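Local structure of separin (Saccharomyces cerevisiae, 5U1T) at residues C325-W330 against L371-G376; A870-L875 against Q890-Y895; P963-V968 against M1281-E1286; I1415-G1420 against V1446-P1451. The protein cleaves the cohesin subunit MCD1/SCC1 at the onset of anaphase as a caspase-like cysteine protease, driving chromosome segregation, and is inhibited by securin. One frame throughout, in Å; residues are numbered along the deposited sequence.

How the interactions relate
The four interactions follow one another along the chain and lie far apart, none touching another. Interaction 1 joins two helices near the N-terminal end of this elongated molecule, and interaction 2, its centre about 80 Å away, joins short helices nearer the middle of the chain. Interaction 3 ties the loop after strand 960-962 to one 313 residues later; its centre is about 128 Å from that of interaction 1, on the opposite side of the chain's centre. Interaction 4 lies in the six-stranded sheet of the caspase-like protease, about 62 Å between centres from interactions 2 and 3. Helices thus build the body, one bridge joins distant loops, and parallel strands pair in the protease.

Interaction 1 of 4, residues C325-W330 against L371-G376; sequences CLVCLW and LSELLG
Leu374 reaches from helix 365-384 to helix 319-336, and its CB and two methyls meet Val327, Leu326 and Trp330. Its CB lies 3.6 Å from CG2 of Val327, the two side chains sliding past each other in opposite directions. CG stands anti to the backbone N (chi1 178°), which carries the branch toward the other helix. From there CD1 comes to 3.8 Å from Leu326 O and meets the Trp330 ring obliquely, Leu374 CD1 lying 4.4 Å from Trp330 CD1. The other methyl, CD2, rests 3.6 Å from Leu326 CB and touches Leu326 CD2 as well. A branched leucine suits this place because its two methyls can touch the Leu326 side chain and the backbone beside Val327 at once. Val327 packs with both methyls: CG2 against Leu374, and CG1 3.2 Å from OE2 of Glu373, whose extended chain crosses it at about a right angle. An alanine in place of Val327 would probably open a gap beside Leu374 CB and leave the Glu373 chain without the methyl it lies against. No hydrogen bond links the segments, so apolar packing carries the contact. Helix 342-357 touches both Trp330 and Leu374, the latter through Ile355. With axes 9.3 Å apart and inclined by only 22°, helices 319-336 and 365-384 run nearly parallel, with helix 342-357 between them in sequence, consistent with the layered packing of an alpha-helical domain.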
loop_
_atom_site.group_PDB
_atom_site.type_symbol
_atom_site.label_atom_id
_atom_site.label_comp_id
_atom_site.label_asym_id
_atom_site.label_seq_id
_atom_site.Cartn_x
_atom_site.Cartn_y
_atom_site.Cartn_z
ATOM N N CYS A 325 23.350 -52.438 42.298
ATOM C CA CYS A 325 22.520 -52.595 43.478
ATOM C C CYS A 325 21.226 -51.800 43.342
ATOM O O CYS A 325 20.145 -52.298 43.657
ATOM C CB CYS A 325 23.289 -52.154 44.717
ATOM S SG CYS A 325 24.775 -53.119 44.977
ATOM N N LEU A 326 21.349 -50.566 42.863
ATOM C CA LEU A 326 20.197 -49.692 42.646
ATOM C C LEU A 326 19.119 -50.347 41.784
ATOM O O LEU A 326 17.926 -50.249 42.086
ATOM C CB LEU A 326 20.657 -48.384 42.010
ATOM C CG LEU A 326 21.143 -47.324 42.992
ATOM C CD1 LEU A 326 22.405 -47.786 43.674
ATOM C CD2 LEU A 326 21.363 -46.002 42.266
ATOM N N VAL A 327 19.553 -51.018 40.719
ATOM C CA VAL A 327 18.649 -51.779 39.862
ATOM C C VAL A 327 17.977 -52.890 40.659
ATOM O O VAL A 327 16.769 -53.113 40.543
ATOM C CB VAL A 327 19.383 -52.405 38.666
ATOM C CG1 VAL A 327 18.426 -53.248 37.856
ATOM C CG2 VAL A 327 20.031 -51.340 37.804
ATOM N N CYS A 328 18.775 -53.581 41.469
ATOM C CA CYS A 328 18.283 -54.660 42.320
ATOM C C CYS A 328 17.194 -54.185 43.274
ATOM O O CYS A 328 16.148 -54.818 43.419
ATOM C CB CYS A 328 19.432 -55.279 43.135
ATOM S SG CYS A 328 20.613 -56.295 42.188
ATOM N N LEU A 329 17.453 -53.064 43.930
ATOM C CA LEU A 329 16.523 -52.543 44.920
ATOM C C LEU A 329 15.200 -52.129 44.287
ATOM O O LEU A 329 14.135 -52.500 44.777
ATOM C CB LEU A 329 17.173 -51.377 45.672
ATOM C CG LEU A 329 16.439 -50.563 46.734
ATOM C CD1 LEU A 329 16.058 -51.433 47.913
ATOM C CD2 LEU A 329 17.300 -49.388 47.174
ATOM N N TRP A 330 15.264 -51.387 43.185
ATOM C CA TRP A 330 14.049 -50.826 42.613
ATOM C C TRP A 330 13.262 -51.855 41.824
ATOM O O TRP A 330 12.062 -51.684 41.602
ATOM C CB TRP A 330 14.376 -49.609 41.749
ATOM C CG TRP A 330 14.633 -48.425 42.596
ATOM C CD1 TRP A 330 15.846 -47.898 42.923
ATOM C CD2 TRP A 330 13.653 -47.642 43.281
ATOM N NE1 TRP A 330 15.683 -46.819 43.758
ATOM C CE2 TRP A 330 14.345 -46.641 43.995
ATOM C CE3 TRP A 330 12.255 -47.680 43.352
ATOM C CZ2 TRP A 330 13.684 -45.681 44.775
ATOM C CZ3 TRP A 330 11.598 -46.721 44.124
ATOM C CH2 TRP A 330 12.315 -45.740 44.827
ATOM N N LEU A 371 23.057 -48.264 33.442
ATOM C CA LEU A 371 22.366 -46.997 33.563
ATOM C C LEU A 371 21.033 -47.056 32.830
ATOM O O LEU A 371 20.011 -46.662 33.381
ATOM C CB LEU A 371 23.245 -45.867 33.026
ATOM C CG LEU A 371 22.596 -44.500 32.823
ATOM C CD1 LEU A 371 21.801 -44.112 34.028
ATOM C CD2 LEU A 371 23.660 -43.468 32.561
ATOM N N SER A 372 21.040 -47.561 31.600
ATOM C CA SER A 372 19.824 -47.599 30.802
ATOM C C SER A 372 18.784 -48.461 31.473
ATOM O O SER A 372 17.598 -48.143 31.472
ATOM C CB SER A 372 20.085 -48.127 29.400
ATOM O OG SER A 372 18.847 -48.325 28.727
ATOM N N GLU A 373 19.242 -49.556 32.050
ATOM C CA GLU A 373 18.354 -50.480 32.728
ATOM C C GLU A 373 17.733 -49.849 33.977
ATOM O O GLU A 373 16.525 -49.956 34.190
ATOM C CB GLU A 373 19.110 -51.761 33.085
ATOM C CG GLU A 373 18.320 -52.746 33.922
ATOM C CD GLU A 373 19.123 -53.995 34.245
ATOM O OE1 GLU A 373 20.244 -54.128 33.706
ATOM O OE2 GLU A 373 18.642 -54.842 35.039
ATOM N N LEU A 374 18.552 -49.194 34.799
ATOM C CA LEU A 374 18.043 -48.549 35.998
ATOM C C LEU A 374 17.015 -47.465 35.621
ATOM O O LEU A 374 15.965 -47.348 36.256
ATOM C CB LEU A 374 19.191 -47.960 36.821
ATOM C CG LEU A 374 18.811 -47.208 38.101
ATOM C CD1 LEU A 374 17.959 -48.059 39.025
ATOM C CD2 LEU A 374 20.057 -46.738 38.820
ATOM N N LEU A 375 17.308 -46.694 34.573
ATOM C CA LEU A 375 16.391 -45.673 34.091
ATOM C C LEU A 375 15.112 -46.291 33.555
ATOM O O LEU A 375 14.037 -45.706 33.658
ATOM C CB LEU A 375 17.058 -44.826 33.019
ATOM C CG LEU A 375 18.052 -43.847 33.629
ATOM C CD1 LEU A 375 18.736 -43.000 32.565
ATOM C CD2 LEU A 375 17.323 -42.984 34.635
ATOM N N GLY A 376 15.228 -47.484 32.990
ATOM C CA GLY A 376 14.070 -48.196 32.489
ATOM C C GLY A 376 13.133 -48.690 33.577
ATOM O O GLY A 376 11.918 -48.573 33.457
#

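Interaction 2 of 4, residues A870-L875 against Q890-Y895; sequences ADITSL and QSLVLY
Ile872 sits on one face of the Tyr895 ring, its CB 3.4 Å from the ring centroid and 8° off the normal, a CH-pi contact over the centre. CG1, anti to the backbone N (chi1 -175°), is directed to CD2 of Leu892 at 3.8 Å, while CG2 lies over the CE1 side of the ring. CD1 continues to the backbone O of Ser891, and Leu875 CD2 touches OG of the same serine. A beta-branched isoleucine fits here because its branches spread across the ring and toward Leu892 together. At the ring's edge, Tyr895 OH donates to Ala870 O at 2.8 Å; the hydroxyl is tilted 32° from the carbonyl plane. The same OH is also bonded to Lys622 N. A phenylalanine here would probably leave Ala870 O and Lys622 N without this shared partner and the ring freer to shift over Ile872. The contact folds helix 872-881 against the short helices 885-891 and 893-896 that follow it. Asp871 N-caps the first of these: its OD1 accepts from Ser874 N at 3.0 Å, met from above the carboxylate plane, and from Thr873 OG1 through the syn lone pair. OD2 takes Ser874 OG at 2.6 Å. Arg834, on helix 829-845, bonds Ser874 OG in turn, while Ser891 OG is held by Lys887 O and Leu888 O.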
loop_
_atom_site.group_PDB
_atom_site.type_symbol
_atom_site.label_atom_id
_atom_site.label_comp_id
_atom_site.label_asym_id
_atom_site.label_seq_id
_atom_site.Cartn_x
_atom_site.Cartn_y
_atom_site.Cartn_z
ATOM N N ALA A 870 -20.244 -4.341 -5.900
ATOM C CA ALA A 870 -19.564 -4.387 -4.606
ATOM C C ALA A 870 -18.702 -3.149 -4.316
ATOM O O ALA A 870 -18.613 -2.691 -3.169
ATOM C CB ALA A 870 -18.710 -5.644 -4.514
ATOM N N ASP A 871 -18.059 -2.628 -5.361
ATOM C CA ASP A 871 -17.210 -1.437 -5.260
ATOM C C ASP A 871 -17.905 -0.134 -5.736
ATOM O O ASP A 871 -17.802 0.241 -6.907
ATOM C CB ASP A 871 -15.930 -1.657 -6.060
ATOM C CG ASP A 871 -14.917 -0.562 -5.846
ATOM O OD1 ASP A 871 -15.223 0.429 -5.145
ATOM O OD2 ASP A 871 -13.799 -0.692 -6.393
ATOM N N ILE A 872 -18.583 0.559 -4.825
ATOM C CA ILE A 872 -19.375 1.726 -5.220
ATOM C C ILE A 872 -18.465 2.893 -5.627
ATOM O O ILE A 872 -18.789 3.624 -6.546
ATOM C CB ILE A 872 -20.360 2.180 -4.103
ATOM C CG1 ILE A 872 -21.253 3.320 -4.606
ATOM C CG2 ILE A 872 -19.633 2.616 -2.848
ATOM C CD1 ILE A 872 -21.938 3.047 -5.938
ATOM N N THR A 873 -17.316 3.034 -4.978
ATOM C CA THR A 873 -16.402 4.109 -5.308
ATOM C C THR A 873 -15.756 3.914 -6.700
ATOM O O THR A 873 -15.507 4.902 -7.392
ATOM C CB THR A 873 -15.315 4.298 -4.212
ATOM O OG1 THR A 873 -14.555 3.106 -4.049
ATOM C CG2 THR A 873 -15.948 4.640 -2.882
ATOM N N SER A 874 -15.518 2.681 -7.147
ATOM C CA SER A 874 -15.092 2.488 -8.534
ATOM C C SER A 874 -16.232 2.676 -9.532
ATOM O O SER A 874 -15.995 3.059 -10.675
ATOM C CB SER A 874 -14.495 1.099 -8.762
ATOM O OG SER A 874 -13.184 0.999 -8.270
ATOM N N LEU A 875 -17.460 2.374 -9.119
ATOM C CA LEU A 875 -18.621 2.470 -10.008
ATOM C C LEU A 875 -18.976 3.929 -10.293
ATOM O O LEU A 875 -19.229 4.304 -11.450
ATOM C CB LEU A 875 -19.832 1.748 -9.419
ATOM C CG LEU A 875 -21.113 1.886 -10.245
ATOM C CD1 LEU A 875 -21.035 1.188 -11.597
ATOM C CD2 LEU A 875 -22.311 1.405 -9.450
ATOM N N GLN A 890 -27.639 8.072 -8.143
ATOM C CA GLN A 890 -28.694 7.161 -7.770
ATOM C C GLN A 890 -28.241 5.720 -7.510
ATOM O O GLN A 890 -28.958 4.939 -6.877
ATOM C CB GLN A 890 -29.760 7.177 -8.842
ATOM C CG GLN A 890 -31.115 6.766 -8.293
ATOM C CD GLN A 890 -31.957 7.927 -7.806
ATOM O OE1 GLN A 890 -31.838 9.070 -8.301
ATOM N NE2 GLN A 890 -32.827 7.645 -6.821
ATOM N N SER A 891 -27.067 5.341 -8.000
ATOM C CA SER A 891 -26.509 4.060 -7.591
ATOM C C SER A 891 -25.867 4.225 -6.209
ATOM O O SER A 891 -25.627 3.253 -5.493
ATOM C CB SER A 891 -25.514 3.537 -8.621
ATOM O OG SER A 891 -24.446 4.432 -8.773
ATOM N N LEU A 892 -25.627 5.470 -5.828
ATOM C CA LEU A 892 -25.245 5.787 -4.463
ATOM C C LEU A 892 -26.404 5.595 -3.479
ATOM O O LEU A 892 -26.172 5.319 -2.304
ATOM C CB LEU A 892 -24.735 7.224 -4.363
ATOM C CG LEU A 892 -23.346 7.624 -4.863
ATOM C CD1 LEU A 892 -23.228 9.153 -4.858
ATOM C CD2 LEU A 892 -22.257 6.976 -4.012
ATOM N N VAL A 893 -27.650 5.752 -3.926
ATOM C CA VAL A 893 -28.754 5.483 -3.009
ATOM C C VAL A 893 -29.045 3.981 -2.955
ATOM O O VAL A 893 -29.443 3.467 -1.909
ATOM C CB VAL A 893 -30.058 6.265 -3.359
ATOM C CG1 VAL A 893 -29.763 7.737 -3.568
ATOM C CG2 VAL A 893 -30.789 5.665 -4.564
ATOM N N LEU A 894 -28.830 3.257 -4.048
ATOM C CA LEU A 894 -29.095 1.820 -4.004
ATOM C C LEU A 894 -28.000 1.051 -3.288
ATOM O O LEU A 894 -28.100 -0.157 -3.128
ATOM C CB LEU A 894 -29.264 1.244 -5.407
ATOM C CG LEU A 894 -30.627 1.488 -6.051
ATOM C CD1 LEU A 894 -30.746 0.668 -7.325
ATOM C CD2 LEU A 894 -31.791 1.185 -5.078
ATOM N N TYR A 895 -26.940 1.742 -2.886
ATOM C CA TYR A 895 -25.803 1.083 -2.254
ATOM C C TYR A 895 -25.829 1.370 -0.767
ATOM O O TYR A 895 -25.505 0.499 0.029
ATOM C CB TYR A 895 -24.488 1.548 -2.877
ATOM C CG TYR A 895 -23.243 0.824 -2.392
ATOM C CD1 TYR A 895 -22.597 1.207 -1.223
ATOM C CD2 TYR A 895 -22.694 -0.217 -3.122
ATOM C CE1 TYR A 895 -21.455 0.563 -0.784
ATOM C CE2 TYR A 895 -21.550 -0.866 -2.694
ATOM C CZ TYR A 895 -20.927 -0.470 -1.525
ATOM O OH TYR A 895 -19.769 -1.103 -1.109
#

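Interaction 3 of 4, residues P963-V968 against M1281-E1286; sequences PSSLPV and MFIKVE
Glu1286 bends at its second torsion (chi2 -98°), setting CD 3.9 Å from CG of Pro963 and letting the carboxylate reach two apolar neighbours. OE1 comes to 3.6 Å from Pro963 CG. OE2 lies equally far from CD2 of Leu966, whose CG stands anti to its carbonyl carbon (chi1 -82°); these two chains cross at about a right angle. Proline, its ring fixed and preceded by a cis peptide bond, lies against the carboxylate end, while Glu1286 CG rests on the Pro963 carbonyl. Between the segments the backbones run in opposite directions and meet in a single beta bridge, Ser965 with Val1285, an isolated bridge between two otherwise irregular loops. Glu1286 N donates to Ser964 O at 2.8 Å in a nearly straight bond of 176°, and Leu966 N donates to Lys1284 O at 3.0 Å. Ser965 OG adds a weak bond to that same Lys1284 O, so one carbonyl serves two donors, and it also touches CG2 of Ile1283. The Val1285 side chain also touches Val1314 of helix 1303-1320. Glu1286 is also the N-cap residue of helix 1287-1294, whose Trp1288 donates its NE1 to Pro963 O.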
loop_
_atom_site.group_PDB
_atom_site.type_symbol
_atom_site.label_atom_id
_atom_site.label_comp_id
_atom_site.label_asym_id
_atom_site.label_seq_id
_atom_site.Cartn_x
_atom_site.Cartn_y
_atom_site.Cartn_z
ATOM N N PRO A 963 -11.283 52.930 -15.096
ATOM C CA PRO A 963 -12.352 53.905 -15.000
ATOM C C PRO A 963 -12.648 54.599 -16.291
ATOM O O PRO A 963 -11.781 55.023 -17.008
ATOM C CB PRO A 963 -11.768 54.912 -14.045
ATOM C CG PRO A 963 -10.331 54.897 -14.365
ATOM C CD PRO A 963 -9.981 53.531 -14.835
ATOM N N SER A 964 -13.917 54.729 -16.568
ATOM C CA SER A 964 -14.348 55.351 -17.778
ATOM C C SER A 964 -15.138 56.610 -17.472
ATOM O O SER A 964 -15.121 57.544 -18.229
ATOM C CB SER A 964 -15.191 54.361 -18.551
ATOM O OG SER A 964 -16.249 53.935 -17.733
ATOM N N SER A 965 -15.809 56.620 -16.340
ATOM C CA SER A 965 -16.623 57.721 -15.925
ATOM C C SER A 965 -16.144 58.253 -14.588
ATOM O O SER A 965 -15.703 57.518 -13.744
ATOM C CB SER A 965 -18.076 57.284 -15.875
ATOM O OG SER A 965 -18.944 58.294 -15.433
ATOM N N LEU A 966 -16.252 59.553 -14.411
ATOM C CA LEU A 966 -16.003 60.190 -13.138
ATOM C C LEU A 966 -17.205 60.106 -12.242
ATOM O O LEU A 966 -18.308 60.372 -12.656
ATOM C CB LEU A 966 -15.664 61.653 -13.356
ATOM C CG LEU A 966 -14.228 61.959 -13.733
ATOM C CD1 LEU A 966 -14.101 63.367 -14.256
ATOM C CD2 LEU A 966 -13.374 61.790 -12.502
ATOM N N PRO A 967 -16.989 59.772 -10.993
ATOM C CA PRO A 967 -18.090 59.643 -10.054
ATOM C C PRO A 967 -18.548 60.970 -9.512
ATOM O O PRO A 967 -17.986 61.994 -9.830
ATOM C CB PRO A 967 -17.474 58.838 -8.939
ATOM C CG PRO A 967 -16.062 59.245 -8.948
ATOM C CD PRO A 967 -15.699 59.475 -10.368
ATOM N N VAL A 968 -19.591 60.945 -8.705
ATOM C CA VAL A 968 -20.122 62.163 -8.111
ATOM C C VAL A 968 -19.151 62.719 -7.083
ATOM O O VAL A 968 -18.866 63.907 -7.072
ATOM C CB VAL A 968 -21.472 61.922 -7.430
ATOM C CG1 VAL A 968 -22.312 63.173 -7.504
ATOM C CG2 VAL A 968 -22.202 60.753 -8.074
ATOM N N MET A 1281 -25.426 68.027 -14.455
ATOM C CA MET A 1281 -25.842 66.653 -14.231
ATOM C C MET A 1281 -25.315 65.703 -15.276
ATOM O O MET A 1281 -25.559 64.499 -15.177
ATOM C CB MET A 1281 -27.361 66.558 -14.189
ATOM C CG MET A 1281 -27.996 67.342 -13.067
ATOM S SD MET A 1281 -29.705 67.714 -13.490
ATOM C CE MET A 1281 -30.041 66.154 -14.320
ATOM N N PHE A 1282 -24.608 66.216 -16.283
ATOM C CA PHE A 1282 -24.126 65.338 -17.345
ATOM C C PHE A 1282 -23.078 64.360 -16.832
ATOM O O PHE A 1282 -22.262 64.712 -15.983
ATOM C CB PHE A 1282 -23.532 66.124 -18.509
ATOM C CG PHE A 1282 -24.528 66.945 -19.276
ATOM C CD1 PHE A 1282 -25.900 66.775 -19.092
ATOM C CD2 PHE A 1282 -24.088 67.899 -20.176
ATOM C CE1 PHE A 1282 -26.807 67.564 -19.795
ATOM C CE2 PHE A 1282 -24.988 68.684 -20.877
ATOM C CZ PHE A 1282 -26.341 68.517 -20.693
ATOM N N ILE A 1283 -23.091 63.143 -17.369
ATOM C CA ILE A 1283 -22.029 62.179 -17.074
ATOM C C ILE A 1283 -20.708 62.615 -17.688
ATOM O O ILE A 1283 -20.612 62.774 -18.890
ATOM C CB ILE A 1283 -22.352 60.783 -17.604
ATOM C CG1 ILE A 1283 -23.595 60.245 -16.940
ATOM C CG2 ILE A 1283 -21.205 59.843 -17.366
ATOM C CD1 ILE A 1283 -24.143 59.066 -17.679
ATOM N N LYS A 1284 -19.681 62.786 -16.867
ATOM C CA LYS A 1284 -18.386 63.187 -17.387
ATOM C C LYS A 1284 -17.492 61.964 -17.600
ATOM O O LYS A 1284 -17.421 61.077 -16.753
ATOM C CB LYS A 1284 -17.734 64.215 -16.450
ATOM C CG LYS A 1284 -18.552 65.547 -16.295
ATOM C CD LYS A 1284 -18.229 66.642 -17.364
ATOM C CE LYS A 1284 -19.055 67.940 -17.136
ATOM N NZ LYS A 1284 -18.432 69.243 -17.653
ATOM N N VAL A 1285 -16.850 61.914 -18.763
ATOM C CA VAL A 1285 -15.991 60.804 -19.166
ATOM C C VAL A 1285 -14.566 61.038 -18.688
ATOM O O VAL A 1285 -14.122 62.164 -18.641
ATOM C CB VAL A 1285 -16.010 60.641 -20.703
ATOM C CG1 VAL A 1285 -14.928 59.744 -21.155
ATOM C CG2 VAL A 1285 -17.338 60.100 -21.164
ATOM N N GLU A 1286 -13.857 59.985 -18.311
ATOM C CA GLU A 1286 -12.457 60.102 -17.884
ATOM C C GLU A 1286 -11.527 60.682 -18.961
ATOM O O GLU A 1286 -11.770 60.521 -20.156
ATOM C CB GLU A 1286 -11.947 58.730 -17.446
ATOM C CG GLU A 1286 -12.233 58.407 -16.001
ATOM C CD GLU A 1286 -11.033 58.681 -15.110
ATOM O OE1 GLU A 1286 -9.893 58.314 -15.502
ATOM O OE2 GLU A 1286 -11.228 59.261 -14.017
#

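Interaction 4 of 4, residues I1415-G1420 against V1446-P1451; sequences ILNPNG and VMNEKP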
loop_
_atom_site.group_PDB
_atom_site.type_symbol
_atom_site.label_atom_id
_atom_site.label_comp_id
_atom_site.label_asym_id
_atom_site.label_seq_id
_atom_site.Cartn_x
_atom_site.Cartn_y
_atom_site.Cartn_z
ATOM N N ILE A 1415 28.605 30.856 -29.270
ATOM C CA ILE A 1415 28.525 29.477 -29.707
ATOM C C ILE A 1415 28.016 29.500 -31.146
ATOM O O ILE A 1415 27.043 30.182 -31.446
ATOM C CB ILE A 1415 27.606 28.654 -28.788
ATOM C CG1 ILE A 1415 28.126 28.711 -27.350
ATOM C CG2 ILE A 1415 27.483 27.228 -29.276
ATOM C CD1 ILE A 1415 27.239 28.061 -26.345
ATOM N N LEU A 1416 28.687 28.793 -32.045
ATOM C CA LEU A 1416 28.339 28.870 -33.459
ATOM C C LEU A 1416 28.276 27.494 -34.105
ATOM O O LEU A 1416 29.290 26.809 -34.181
ATOM C CB LEU A 1416 29.348 29.746 -34.196
ATOM C CG LEU A 1416 29.047 30.029 -35.664
ATOM C CD1 LEU A 1416 27.652 30.606 -35.789
ATOM C CD2 LEU A 1416 30.080 30.987 -36.243
ATOM N N ASN A 1417 27.089 27.091 -34.559
ATOM C CA ASN A 1417 26.909 25.816 -35.262
ATOM C C ASN A 1417 27.409 24.640 -34.416
ATOM O O ASN A 1417 28.266 23.874 -34.855
ATOM C CB ASN A 1417 27.634 25.870 -36.625
ATOM C CG ASN A 1417 27.400 24.634 -37.491
ATOM O OD1 ASN A 1417 26.441 23.899 -37.303
ATOM N ND2 ASN A 1417 28.284 24.420 -38.459
ATOM N N PRO A 1418 26.855 24.478 -33.199
ATOM C CA PRO A 1418 27.402 23.511 -32.239
ATOM C C PRO A 1418 27.229 22.080 -32.700
ATOM O O PRO A 1418 27.492 21.166 -31.932
ATOM C CB PRO A 1418 26.574 23.752 -30.965
ATOM C CG PRO A 1418 25.705 24.943 -31.244
ATOM C CD PRO A 1418 25.575 25.032 -32.728
ATOM N N ASN A 1419 26.792 21.882 -33.933
ATOM C CA ASN A 1419 26.396 20.562 -34.373
ATOM C C ASN A 1419 26.677 20.354 -35.853
ATOM O O ASN A 1419 26.235 19.366 -36.438
ATOM C CB ASN A 1419 24.913 20.353 -34.071
ATOM C CG ASN A 1419 24.513 18.889 -34.046
ATOM O OD1 ASN A 1419 24.589 18.218 -33.003
ATOM N ND2 ASN A 1419 24.058 18.388 -35.193
ATOM N N GLY A 1420 27.417 21.283 -36.454
ATOM C CA GLY A 1420 27.840 21.159 -37.839
ATOM C C GLY A 1420 26.708 20.892 -38.815
ATOM O O GLY A 1420 26.913 20.241 -39.835
ATOM N N VAL A 1446 32.770 28.808 -29.164
ATOM C CA VAL A 1446 32.690 27.380 -29.445
ATOM C C VAL A 1446 32.066 27.178 -30.821
ATOM O O VAL A 1446 30.959 27.651 -31.067
ATOM C CB VAL A 1446 31.872 26.646 -28.384
ATOM C CG1 VAL A 1446 31.592 25.229 -28.829
ATOM C CG2 VAL A 1446 32.597 26.686 -27.054
ATOM N N MET A 1447 32.765 26.481 -31.716
ATOM C CA MET A 1447 32.334 26.419 -33.113
ATOM C C MET A 1447 32.500 25.048 -33.787
ATOM O O MET A 1447 33.556 24.411 -33.688
ATOM C CB MET A 1447 33.082 27.475 -33.920
ATOM C CG MET A 1447 32.471 27.730 -35.268
ATOM S SD MET A 1447 33.412 28.917 -36.219
ATOM C CE MET A 1447 34.650 27.856 -36.964
ATOM N N ASN A 1448 31.443 24.621 -34.483
ATOM C CA ASN A 1448 31.359 23.295 -35.106
ATOM C C ASN A 1448 31.655 22.216 -34.081
ATOM O O ASN A 1448 32.090 21.117 -34.413
ATOM C CB ASN A 1448 32.308 23.174 -36.302
ATOM C CG ASN A 1448 32.051 21.919 -37.124
ATOM O OD1 ASN A 1448 31.043 21.225 -36.931
ATOM N ND2 ASN A 1448 32.967 21.615 -38.039
ATOM N N GLU A 1449 31.376 22.541 -32.826
ATOM C CA GLU A 1449 31.810 21.738 -31.698
ATOM C C GLU A 1449 30.717 21.697 -30.637
ATOM O O GLU A 1449 30.268 22.741 -30.178
ATOM C CB GLU A 1449 33.111 22.320 -31.129
ATOM C CG GLU A 1449 33.744 21.531 -29.990
ATOM C CD GLU A 1449 34.999 22.210 -29.444
ATOM O OE1 GLU A 1449 35.111 23.457 -29.588
ATOM O OE2 GLU A 1449 35.875 21.494 -28.889
ATOM N N LYS A 1450 30.275 20.498 -30.267
ATOM C CA LYS A 1450 29.296 20.353 -29.192
ATOM C C LYS A 1450 29.859 20.885 -27.877
ATOM O O LYS A 1450 30.861 20.370 -27.380
ATOM C CB LYS A 1450 28.875 18.892 -29.020
ATOM C CG LYS A 1450 28.117 18.326 -30.197
ATOM C CD LYS A 1450 27.665 16.904 -29.919
ATOM C CE LYS A 1450 26.771 16.392 -31.039
ATOM N NZ LYS A 1450 27.450 16.483 -32.369
ATOM N N PRO A 1451 29.221 21.928 -27.313
ATOM C CA PRO A 1451 29.693 22.467 -26.033
ATOM C C PRO A 1451 29.262 21.580 -24.871
ATOM O O PRO A 1451 28.150 21.069 -24.897
ATOM C CB PRO A 1451 29.026 23.842 -25.968
ATOM C CG PRO A 1451 27.762 23.682 -26.760
ATOM C CD PRO A 1451 28.078 22.693 -27.853
#
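Pro1418 and Pro1451 form the apolar centre, CB of the first 3.6 Å from CD of the second. Two prolines suit this place, where both chains have just left their strands and compact, conformationally restricted rings can pack. Pro1418 lies about 11 Å, side chain to side chain, from Cys1497, the probable catalytic cysteine. Ile1415 CG2 reaches Pro1451 CG, while on the other sheet face Leu1416 and Met1447 lie side by side, pointing the same way, CB to CG 3.9 Å. The parallel strands are joined by Leu1416 N donating to Val1446 O (2.7 Å) and Asn1448 N donating to Leu1416 O (3.1 Å), both nearly along the C=O axis. Beyond the strand ends the contact turns polar. Gly1420 CA lies 3.3 Å from Asn1448 OD1, where a side chain on the glycine would collide with that oxygen. At the rim Lys1450, bent at chi4 (56°), makes a weak hydrogen bond from NZ to Asn1419 OD1. Asn1419 also packs on a polar side chain of another protein chain. Strands 1412-1416 and 1444-1447, with helix 1423-1436 between them, make a beta-alpha-beta unit at the sheet's border; strand 1465-1469 flanks the first.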